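Local coordinates for putative methylthioribose-1-phosphate isomerase (Archaeoglobus fulgidus, PDB 1T5O), which probably catalyses the interconversion of 5-methylthioribose 1-phosphate and 5-methylthioribulose 1-phosphate in methionine biosynthesis, at residues V253-N258 and P313-T318; A240-I245 and K277-E282; G325-P330 and P336-F341. All coordinates share one frame; numbering follows the deposited sequence.

Contact 1: V253-N258 and P313-T318; sequences VAKHHN and PLENVT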
loop_
_atom_site.group_PDB
_atom_site.type_symbol
_atom_site.label_atom_id
_atom_site.label_comp_id
_atom_site.label_asym_id
_atom_site.label_seq_id
_atom_site.Cartn_x
_atom_site.Cartn_y
_atom_site.Cartn_z
ATOM N N VAL A 253 -0.574 2.354 -14.709
ATOM C CA VAL A 253 0.680 3.099 -14.722
ATOM C C VAL A 253 1.573 2.557 -15.849
ATOM O O VAL A 253 2.151 3.326 -16.626
ATOM C CB VAL A 253 1.378 2.993 -13.341
ATOM C CG1 VAL A 253 2.697 3.788 -13.345
ATOM C CG2 VAL A 253 0.448 3.558 -12.262
ATOM N N ALA A 254 1.660 1.232 -15.967
ATOM C CA ALA A 254 2.469 0.633 -17.015
ATOM C C ALA A 254 1.974 1.046 -18.411
ATOM O O ALA A 254 2.767 1.369 -19.285
ATOM C CB ALA A 254 2.470 -0.902 -16.880
ATOM N N LYS A 255 0.670 1.021 -18.617
ATOM C CA LYS A 255 0.095 1.400 -19.911
ATOM C C LYS A 255 0.474 2.861 -20.256
ATOM O O LYS A 255 0.922 3.159 -21.359
ATOM C CB LYS A 255 -1.435 1.219 -19.853
ATOM C CG LYS A 255 -2.195 1.781 -21.039
ATOM C CD LYS A 255 -1.504 1.413 -22.344
ATOM C CE LYS A 255 -1.611 -0.059 -22.623
ATOM N NZ LYS A 255 -2.927 -0.301 -23.238
ATOM N N HIS A 256 0.336 3.760 -19.289
ATOM C CA HIS A 256 0.673 5.163 -19.515
ATOM C C HIS A 256 2.149 5.357 -19.875
ATOM O O HIS A 256 2.500 6.272 -20.628
ATOM C CB HIS A 256 0.377 5.998 -18.272
ATOM C CG HIS A 256 0.589 7.458 -18.495
ATOM N ND1 HIS A 256 -0.302 8.231 -19.213
ATOM C CD2 HIS A 256 1.644 8.264 -18.215
ATOM C CE1 HIS A 256 0.200 9.446 -19.367
ATOM N NE2 HIS A 256 1.379 9.491 -18.773
ATOM N N HIS A 257 3.009 4.508 -19.309
ATOM C CA HIS A 257 4.441 4.561 -19.553
ATOM C C HIS A 257 4.940 3.639 -20.652
ATOM O O HIS A 257 6.151 3.488 -20.838
ATOM C CB HIS A 257 5.206 4.267 -18.251
ATOM C CG HIS A 257 5.223 5.432 -17.321
ATOM N ND1 HIS A 257 4.279 5.614 -16.337
ATOM C CD2 HIS A 257 5.980 6.552 -17.328
ATOM C CE1 HIS A 257 4.456 6.796 -15.771
ATOM N NE2 HIS A 257 5.478 7.389 -16.356
ATOM N N ASN A 258 4.013 3.033 -21.381
ATOM C CA ASN A 258 4.352 2.120 -22.478
ATOM C C ASN A 258 5.274 0.996 -22.031
ATOM O O ASN A 258 6.218 0.621 -22.736
ATOM C CB ASN A 258 5.011 2.890 -23.614
ATOM C CG ASN A 258 4.161 4.012 -24.103
ATOM O OD1 ASN A 258 4.641 5.135 -24.305
ATOM N ND2 ASN A 258 2.878 3.733 -24.300
ATOM N N PRO A 313 -8.419 -4.754 -17.531
ATOM C CA PRO A 313 -8.933 -4.948 -18.895
ATOM C C PRO A 313 -7.830 -5.522 -19.787
ATOM O O PRO A 313 -6.648 -5.165 -19.641
ATOM C CB PRO A 313 -9.364 -3.539 -19.313
ATOM C CG PRO A 313 -8.426 -2.628 -18.520
ATOM C CD PRO A 313 -8.336 -3.318 -17.180
ATOM N N LEU A 314 -8.204 -6.399 -20.721
ATOM C CA LEU A 314 -7.203 -7.009 -21.591
ATOM C C LEU A 314 -6.504 -5.979 -22.471
ATOM O O LEU A 314 -5.441 -6.254 -23.025
ATOM C CB LEU A 314 -7.835 -8.118 -22.439
ATOM C CG LEU A 314 -8.139 -9.339 -21.565
ATOM C CD1 LEU A 314 -8.880 -10.385 -22.402
ATOM C CD2 LEU A 314 -6.835 -9.912 -20.986
ATOM N N GLU A 315 -7.105 -4.795 -22.592
ATOM C CA GLU A 315 -6.508 -3.723 -23.378
ATOM C C GLU A 315 -5.187 -3.279 -22.719
ATOM O O GLU A 315 -4.330 -2.677 -23.364
ATOM C CB GLU A 315 -7.473 -2.524 -23.468
ATOM C CG GLU A 315 -7.401 -1.784 -24.800
ATOM C CD GLU A 315 -6.660 -0.468 -24.689
ATOM O OE1 GLU A 315 -7.062 0.346 -23.818
ATOM O OE2 GLU A 315 -5.693 -0.239 -25.465
ATOM N N ASN A 316 -5.033 -3.555 -21.427
ATOM C CA ASN A 316 -3.811 -3.194 -20.698
ATOM C C ASN A 316 -2.846 -4.382 -20.577
ATOM O O ASN A 316 -1.890 -4.331 -19.802
ATOM C CB ASN A 316 -4.149 -2.717 -19.278
ATOM C CG ASN A 316 -4.849 -1.364 -19.250
ATOM O OD1 ASN A 316 -5.278 -0.852 -20.281
ATOM N ND2 ASN A 316 -4.987 -0.788 -18.042
ATOM N N VAL A 317 -3.115 -5.460 -21.308
ATOM C CA VAL A 317 -2.246 -6.643 -21.265
ATOM C C VAL A 317 -1.562 -6.796 -22.627
ATOM O O VAL A 317 -2.231 -6.954 -23.661
ATOM C CB VAL A 317 -3.068 -7.903 -20.949
ATOM C CG1 VAL A 317 -2.164 -9.149 -20.981
ATOM C CG2 VAL A 317 -3.740 -7.736 -19.557
ATOM N N THR A 318 -0.236 -6.725 -22.621
ATOM C CA THR A 318 0.570 -6.824 -23.843
ATOM C C THR A 318 0.516 -8.236 -24.423
ATOM O O THR A 318 0.467 -8.422 -25.643
ATOM C CB THR A 318 2.050 -6.451 -23.543
ATOM O OG1 THR A 318 2.087 -5.185 -22.858
ATOM C CG2 THR A 318 2.868 -6.358 -24.855
#
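Lys255, in the last turn of helix 247-256, reaches the short 3-10 turn at Leu314-Glu315, on the link between strand 309-313 of the small antiparallel sheet and strand 319-322 of the mixed Rossmann-like sheet. Every contact across the two segments runs through this lysine. Its CG stands anti to the backbone N (chi1 171°), and the chain then bends at each of its next three torsions. This folding brings the ammonium back to the turn instead of letting it run straight out. Lys255 NZ donates to the backbone O of Glu315 at 2.8 Å, from a position tilted 33° off the carbonyl plane. The same NZ forms a longer salt bridge, 3.6 Å, to OE2 of Glu315. One residue thus holds the lysine by its carbonyl and by its carboxylate. Asn316 adds a looser approach, with its OD1 3.8 Å from Lys255 NZ. Asn316 ND2 hydrogen-bonds to Ser251 OG of the same helix, which also ties the turn to that helix.

The helix ends here in a Schellman motif. Asn258 takes the positive phi of the C-prime residue; its N bonds to Lys255 O, and Ile259 N to Ala254 O. His257 ND1 folds back on Val253 O at 3.1 Å, with the acceptor close to the ring plane. His257 also packs on Tyr248 of the second subunit.

The ammonium lies near the C-terminal end of the helix, where its charge is probably favourable. The short bond suggests that the carbonyl fixes the position of the ammonium, while the carboxylate probably adds a weaker electrostatic pull.

Contact 2: A240-I245 and K277-E282; sequences AVFNKI and KDVVIE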
loop_
_atom_site.group_PDB
_atom_site.type_symbol
_atom_site.label_atom_id
_atom_site.label_comp_id
_atom_site.label_asym_id
_atom_site.label_seq_id
_atom_site.Cartn_x
_atom_site.Cartn_y
_atom_site.Cartn_z
ATOM N N ALA A 240 -11.198 -9.542 -19.351
ATOM C CA ALA A 240 -10.370 -9.104 -18.224
ATOM C C ALA A 240 -9.589 -10.151 -17.479
ATOM O O ALA A 240 -9.918 -11.320 -17.503
ATOM C CB ALA A 240 -11.241 -8.336 -17.203
ATOM N N VAL A 241 -8.547 -9.688 -16.798
ATOM C CA VAL A 241 -7.734 -10.557 -15.968
ATOM C C VAL A 241 -8.031 -10.223 -14.508
ATOM O O VAL A 241 -7.822 -9.090 -14.083
ATOM C CB VAL A 241 -6.221 -10.342 -16.225
ATOM C CG1 VAL A 241 -5.417 -11.144 -15.231
ATOM C CG2 VAL A 241 -5.861 -10.809 -17.670
ATOM N N PHE A 242 -8.554 -11.183 -13.744
ATOM C CA PHE A 242 -8.766 -10.948 -12.320
ATOM C C PHE A 242 -7.511 -11.437 -11.569
ATOM O O PHE A 242 -7.059 -12.568 -11.767
ATOM C CB PHE A 242 -10.017 -11.680 -11.789
ATOM C CG PHE A 242 -11.335 -11.049 -12.230
ATOM C CD1 PHE A 242 -11.867 -11.324 -13.493
ATOM C CD2 PHE A 242 -12.011 -10.150 -11.403
ATOM C CE1 PHE A 242 -13.048 -10.717 -13.929
ATOM C CE2 PHE A 242 -13.205 -9.528 -11.832
ATOM C CZ PHE A 242 -13.719 -9.821 -13.110
ATOM N N ASN A 243 -6.927 -10.574 -10.733
ATOM C CA ASN A 243 -5.737 -10.965 -9.967
ATOM C C ASN A 243 -5.778 -10.202 -8.647
ATOM O O ASN A 243 -6.666 -9.380 -8.461
ATOM C CB ASN A 243 -4.467 -10.640 -10.774
ATOM C CG ASN A 243 -3.251 -11.319 -10.212
ATOM O OD1 ASN A 243 -3.271 -12.526 -9.960
ATOM N ND2 ASN A 243 -2.180 -10.552 -9.993
ATOM N N LYS A 244 -4.846 -10.483 -7.729
ATOM C CA LYS A 244 -4.802 -9.810 -6.419
ATOM C C LYS A 244 -5.062 -8.299 -6.539
ATOM O O LYS A 244 -4.446 -7.643 -7.390
ATOM C CB LYS A 244 -3.427 -10.036 -5.757
ATOM C CG LYS A 244 -3.273 -9.330 -4.408
ATOM C CD LYS A 244 -4.331 -9.811 -3.411
ATOM C CE LYS A 244 -4.261 -11.333 -3.233
ATOM N NZ LYS A 244 -5.260 -11.908 -2.268
ATOM N N ILE A 245 -5.942 -7.734 -5.703
ATOM C CA ILE A 245 -6.209 -6.284 -5.819
ATOM C C ILE A 245 -4.924 -5.486 -5.926
ATOM O O ILE A 245 -3.961 -5.721 -5.197
ATOM C CB ILE A 245 -6.927 -5.593 -4.609
ATOM C CG1 ILE A 245 -7.220 -6.609 -3.545
ATOM C CG2 ILE A 245 -8.088 -4.669 -5.094
ATOM C CD1 ILE A 245 -6.063 -6.776 -2.674
ATOM N N LYS A 277 -18.505 -9.046 -16.130
ATOM C CA LYS A 277 -19.779 -8.807 -15.470
ATOM C C LYS A 277 -20.325 -10.056 -14.744
ATOM O O LYS A 277 -21.133 -9.940 -13.831
ATOM C CB LYS A 277 -20.807 -8.276 -16.486
ATOM C CG LYS A 277 -21.549 -9.357 -17.260
ATOM C CD LYS A 277 -22.532 -8.744 -18.239
ATOM C CE LYS A 277 -23.628 -9.724 -18.648
ATOM N NZ LYS A 277 -24.516 -10.127 -17.500
ATOM N N ASP A 278 -19.850 -11.243 -15.102
ATOM C CA ASP A 278 -20.341 -12.463 -14.446
ATOM C C ASP A 278 -19.664 -12.752 -13.114
ATOM O O ASP A 278 -20.137 -13.584 -12.326
ATOM C CB ASP A 278 -20.088 -13.685 -15.334
ATOM C CG ASP A 278 -20.809 -13.624 -16.641
ATOM O OD1 ASP A 278 -20.199 -14.036 -17.641
ATOM O OD2 ASP A 278 -21.983 -13.195 -16.664
ATOM N N VAL A 279 -18.552 -12.068 -12.863
ATOM C CA VAL A 279 -17.737 -12.326 -11.684
ATOM C C VAL A 279 -18.040 -11.460 -10.474
ATOM O O VAL A 279 -18.163 -10.241 -10.589
ATOM C CB VAL A 279 -16.241 -12.153 -12.075
ATOM C CG1 VAL A 279 -15.324 -12.466 -10.894
ATOM C CG2 VAL A 279 -15.922 -13.038 -13.278
ATOM N N VAL A 280 -18.165 -12.073 -9.307
ATOM C CA VAL A 280 -18.400 -11.269 -8.122
ATOM C C VAL A 280 -17.108 -11.249 -7.317
ATOM O O VAL A 280 -16.489 -12.295 -7.078
ATOM C CB VAL A 280 -19.558 -11.820 -7.252
ATOM C CG1 VAL A 280 -20.851 -11.871 -8.066
ATOM C CG2 VAL A 280 -19.211 -13.177 -6.724
ATOM N N ILE A 281 -16.663 -10.054 -6.945
ATOM C CA ILE A 281 -15.437 -9.932 -6.154
ATOM C C ILE A 281 -15.775 -9.902 -4.675
ATOM O O ILE A 281 -16.470 -9.019 -4.192
ATOM C CB ILE A 281 -14.629 -8.653 -6.511
ATOM C CG1 ILE A 281 -14.090 -8.750 -7.950
ATOM C CG2 ILE A 281 -13.454 -8.481 -5.507
ATOM C CD1 ILE A 281 -13.664 -7.391 -8.536
ATOM N N GLU A 282 -15.255 -10.881 -3.962
ATOM C CA GLU A 282 -15.467 -11.011 -2.531
ATOM C C GLU A 282 -14.670 -9.989 -1.723
ATOM O O GLU A 282 -13.599 -9.551 -2.128
ATOM C CB GLU A 282 -15.067 -12.426 -2.116
ATOM C CG GLU A 282 -13.865 -12.949 -2.924
ATOM C CD GLU A 282 -13.844 -14.484 -3.068
ATOM O OE1 GLU A 282 -14.929 -15.091 -3.276
ATOM O OE2 GLU A 282 -12.744 -15.081 -2.989
#
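Phe242 of strand 240-244 meets Val279 and Ile281 of the loop that precedes helix 287-290. The tight part is the valine over the ring. Val279 CG1 sits 3.9 Å from the centroid of the Phe242 ring and 18° off its normal, a CH-pi contact over the face. Val279 CB comes to 3.6 Å from Phe242 CZ, and the second methyl, CG2, rests 3.8 Å from Phe242 CE1. Both branches of the valine therefore lie against the outer half of the ring.

The looser part is at the ring edge. There Ile281 CD1 lies in the ring plane, 4.0 Å from Phe242 CE2. The loop side is the more open one: Val279 and Ile281 are partly exposed, and Val280 between them turns away from the strand and is exposed. Phe242 itself is buried, and Pro311 and Val237 pack on it from the flanking strands. Ile281 also touches Ile219 of the second subunit.

Asn243 and Lys244, which follow Phe242 in the strand, are predicted substrate-binding residues, and the backbone of Phe242 pairs with that of Asp234, the predicted proton donor. The arrangement is an aromatic residue on the middle strand of a three-stranded antiparallel sheet, packed against a loop beside the probable active site.

Contact 3: G325-P330 and P336-F341; sequences GVIYPP and PKVLKF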
loop_
_atom_site.group_PDB
_atom_site.type_symbol
_atom_site.label_atom_id
_atom_site.label_comp_id
_atom_site.label_asym_id
_atom_site.label_seq_id
_atom_site.Cartn_x
_atom_site.Cartn_y
_atom_site.Cartn_z
ATOM N N GLY A 325 1.906 -21.411 -25.034
ATOM C CA GLY A 325 2.601 -20.390 -25.790
ATOM C C GLY A 325 2.203 -18.974 -25.393
ATOM O O GLY A 325 1.344 -18.767 -24.522
ATOM N N VAL A 326 2.832 -17.991 -26.035
ATOM C CA VAL A 326 2.520 -16.582 -25.762
ATOM C C VAL A 326 1.330 -16.179 -26.648
ATOM O O VAL A 326 1.326 -16.435 -27.842
ATOM C CB VAL A 326 3.752 -15.666 -26.057
ATOM C CG1 VAL A 326 3.394 -14.189 -25.828
ATOM C CG2 VAL A 326 4.890 -16.033 -25.117
ATOM N N ILE A 327 0.322 -15.551 -26.059
ATOM C CA ILE A 327 -0.865 -15.143 -26.803
ATOM C C ILE A 327 -0.970 -13.613 -26.902
ATOM O O ILE A 327 -0.956 -12.909 -25.882
ATOM C CB ILE A 327 -2.128 -15.675 -26.103
ATOM C CG1 ILE A 327 -1.997 -17.187 -25.878
ATOM C CG2 ILE A 327 -3.359 -15.405 -26.937
ATOM C CD1 ILE A 327 -3.236 -17.788 -25.128
ATOM N N TYR A 328 -1.129 -13.112 -28.118
ATOM C CA TYR A 328 -1.221 -11.666 -28.344
ATOM C C TYR A 328 -2.610 -11.229 -28.758
ATOM O O TYR A 328 -3.439 -12.061 -29.111
ATOM C CB TYR A 328 -0.276 -11.238 -29.464
ATOM C CG TYR A 328 1.165 -11.444 -29.168
ATOM C CD1 TYR A 328 1.806 -12.627 -29.543
ATOM C CD2 TYR A 328 1.903 -10.463 -28.522
ATOM C CE1 TYR A 328 3.143 -12.821 -29.281
ATOM C CE2 TYR A 328 3.251 -10.650 -28.259
ATOM C CZ TYR A 328 3.856 -11.835 -28.643
ATOM O OH TYR A 328 5.177 -12.051 -28.381
ATOM N N PRO A 329 -2.874 -9.904 -28.730
ATOM C CA PRO A 329 -4.188 -9.377 -29.128
ATOM C C PRO A 329 -4.293 -9.571 -30.642
ATOM O O PRO A 329 -3.281 -9.621 -31.330
ATOM C CB PRO A 329 -4.108 -7.891 -28.751
ATOM C CG PRO A 329 -3.074 -7.873 -27.596
ATOM C CD PRO A 329 -2.043 -8.857 -28.099
ATOM N N PRO A 330 -5.511 -9.707 -31.176
ATOM C CA PRO A 330 -6.812 -9.698 -30.486
ATOM C C PRO A 330 -7.063 -11.035 -29.758
ATOM O O PRO A 330 -7.032 -12.114 -30.376
ATOM C CB PRO A 330 -7.800 -9.435 -31.624
ATOM C CG PRO A 330 -7.163 -10.176 -32.791
ATOM C CD PRO A 330 -5.674 -9.876 -32.635
ATOM N N PRO A 336 -8.687 -18.585 -28.169
ATOM C CA PRO A 336 -9.248 -19.889 -28.576
ATOM C C PRO A 336 -8.263 -20.654 -29.462
ATOM O O PRO A 336 -8.095 -21.869 -29.335
ATOM C CB PRO A 336 -10.517 -19.506 -29.346
ATOM C CG PRO A 336 -10.925 -18.217 -28.735
ATOM C CD PRO A 336 -9.596 -17.485 -28.549
ATOM N N LYS A 337 -7.599 -19.933 -30.356
ATOM C CA LYS A 337 -6.636 -20.554 -31.255
ATOM C C LYS A 337 -5.462 -21.207 -30.514
ATOM O O LYS A 337 -5.177 -22.395 -30.697
ATOM C CB LYS A 337 -6.101 -19.513 -32.250
ATOM C CG LYS A 337 -5.169 -20.096 -33.291
ATOM C CD LYS A 337 -4.362 -19.028 -34.044
ATOM C CE LYS A 337 -3.129 -19.667 -34.691
ATOM N NZ LYS A 337 -2.208 -18.716 -35.393
ATOM N N VAL A 338 -4.777 -20.438 -29.667
ATOM C CA VAL A 338 -3.625 -20.967 -28.942
ATOM C C VAL A 338 -3.943 -22.038 -27.882
ATOM O O VAL A 338 -3.182 -23.014 -27.718
ATOM C CB VAL A 338 -2.835 -19.832 -28.245
ATOM C CG1 VAL A 338 -1.645 -20.426 -27.496
ATOM C CG2 VAL A 338 -2.346 -18.804 -29.294
ATOM N N LEU A 339 -5.035 -21.841 -27.147
ATOM C CA LEU A 339 -5.408 -22.784 -26.100
ATOM C C LEU A 339 -6.185 -23.973 -26.665
ATOM O O LEU A 339 -6.605 -24.861 -25.926
ATOM C CB LEU A 339 -6.231 -22.080 -25.019
ATOM C CG LEU A 339 -5.500 -20.962 -24.263
ATOM C CD1 LEU A 339 -6.406 -20.448 -23.127
ATOM C CD2 LEU A 339 -4.158 -21.486 -23.707
ATOM N N LYS A 340 -6.356 -23.964 -27.980
ATOM C CA LYS A 340 -7.060 -25.006 -28.714
ATOM C C LYS A 340 -8.472 -25.276 -28.209
ATOM O O LYS A 340 -8.820 -26.426 -27.936
ATOM C CB LYS A 340 -6.262 -26.308 -28.681
ATOM C CG LYS A 340 -4.830 -26.182 -29.160
ATOM C CD LYS A 340 -4.079 -27.469 -28.836
ATOM C CE LYS A 340 -2.567 -27.333 -28.988
ATOM N NZ LYS A 340 -2.115 -27.518 -30.395
ATOM N N PHE A 341 -9.279 -24.228 -28.076
ATOM C CA PHE A 341 -10.658 -24.388 -27.633
ATOM C C PHE A 341 -11.414 -25.059 -28.785
ATOM O O PHE A 341 -10.843 -25.091 -29.904
ATOM C CB PHE A 341 -11.301 -23.030 -27.326
ATOM C CG PHE A 341 -10.874 -22.423 -26.015
ATOM C CD1 PHE A 341 -11.059 -21.063 -25.781
ATOM C CD2 PHE A 341 -10.316 -23.204 -25.009
ATOM C CE1 PHE A 341 -10.696 -20.483 -24.564
ATOM C CE2 PHE A 341 -9.950 -22.637 -23.785
ATOM C CZ PHE A 341 -10.140 -21.266 -23.560
#
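Ile327, on the last strand of the mixed sheet, packs against the end of the C-terminal helix 331-338. Strand and helix join through a short turn with a cis peptide before Pro330, which occupies the N-cap position. The mixed sheet is the core of the Rossmann-like domain, and strand 325-327 is an outermost strand of it within the chain, antiparallel to 319-322.

Along 336-341, Pro336 comes first, turning away from the strand to lie on Trp272. Val338 follows and makes the main contact. Its CG1, anti to the backbone N (chi1 180°), lies 3.6 Å from Ile327 CG1. The Val338 CB is 3.7 Å from Ile327 CD1, and the two side chains run alongside each other, pointing opposite ways. The same CG1 also approaches the backbone of Gly325, 4.4 Å from its N. Gly325 has positive phi, and a side chain there would jam against the preceding carbonyl.

Leu339 comes next, its end reaching back toward the strand, with CG 4.0 Å from Ile327 CD1. An alanine in place of Ile327 would probably open a gap beneath Val338 and leave Leu339 without its neighbour on the strand. Lys340 takes a positive phi in a Schellman motif that stops the helix. The Phe341 ring also touches Trp272, the two rings inclined at about 45°. Phe341 N closes the turn on Pro336 O at 2.9 Å.

How the contacts relate
From the N terminus, strand 240-244 comes first and opens contact 2. Helix 247-256 follows and opens contact 1. Contact 2 closes its loop at 277-282, before contact 1 closes at 313-318, so the two cross along the chain. They also touch: Leu314 CD2 lies 3.6 Å from Val241 CG2. Contact 3 comes after both and closes a short strand-to-helix connection. It meets contact 1 at Thr318 O and Pro329 CD, 3.5 Å apart. Contact 2 ties the three-stranded sheet to the loop before helix 287-290, contact 1 ties helix 247-256 to the link between the sheets, and contact 3 ties the edge strand to the C-terminal helix. Contacts 1 and 2 also reach the second subunit.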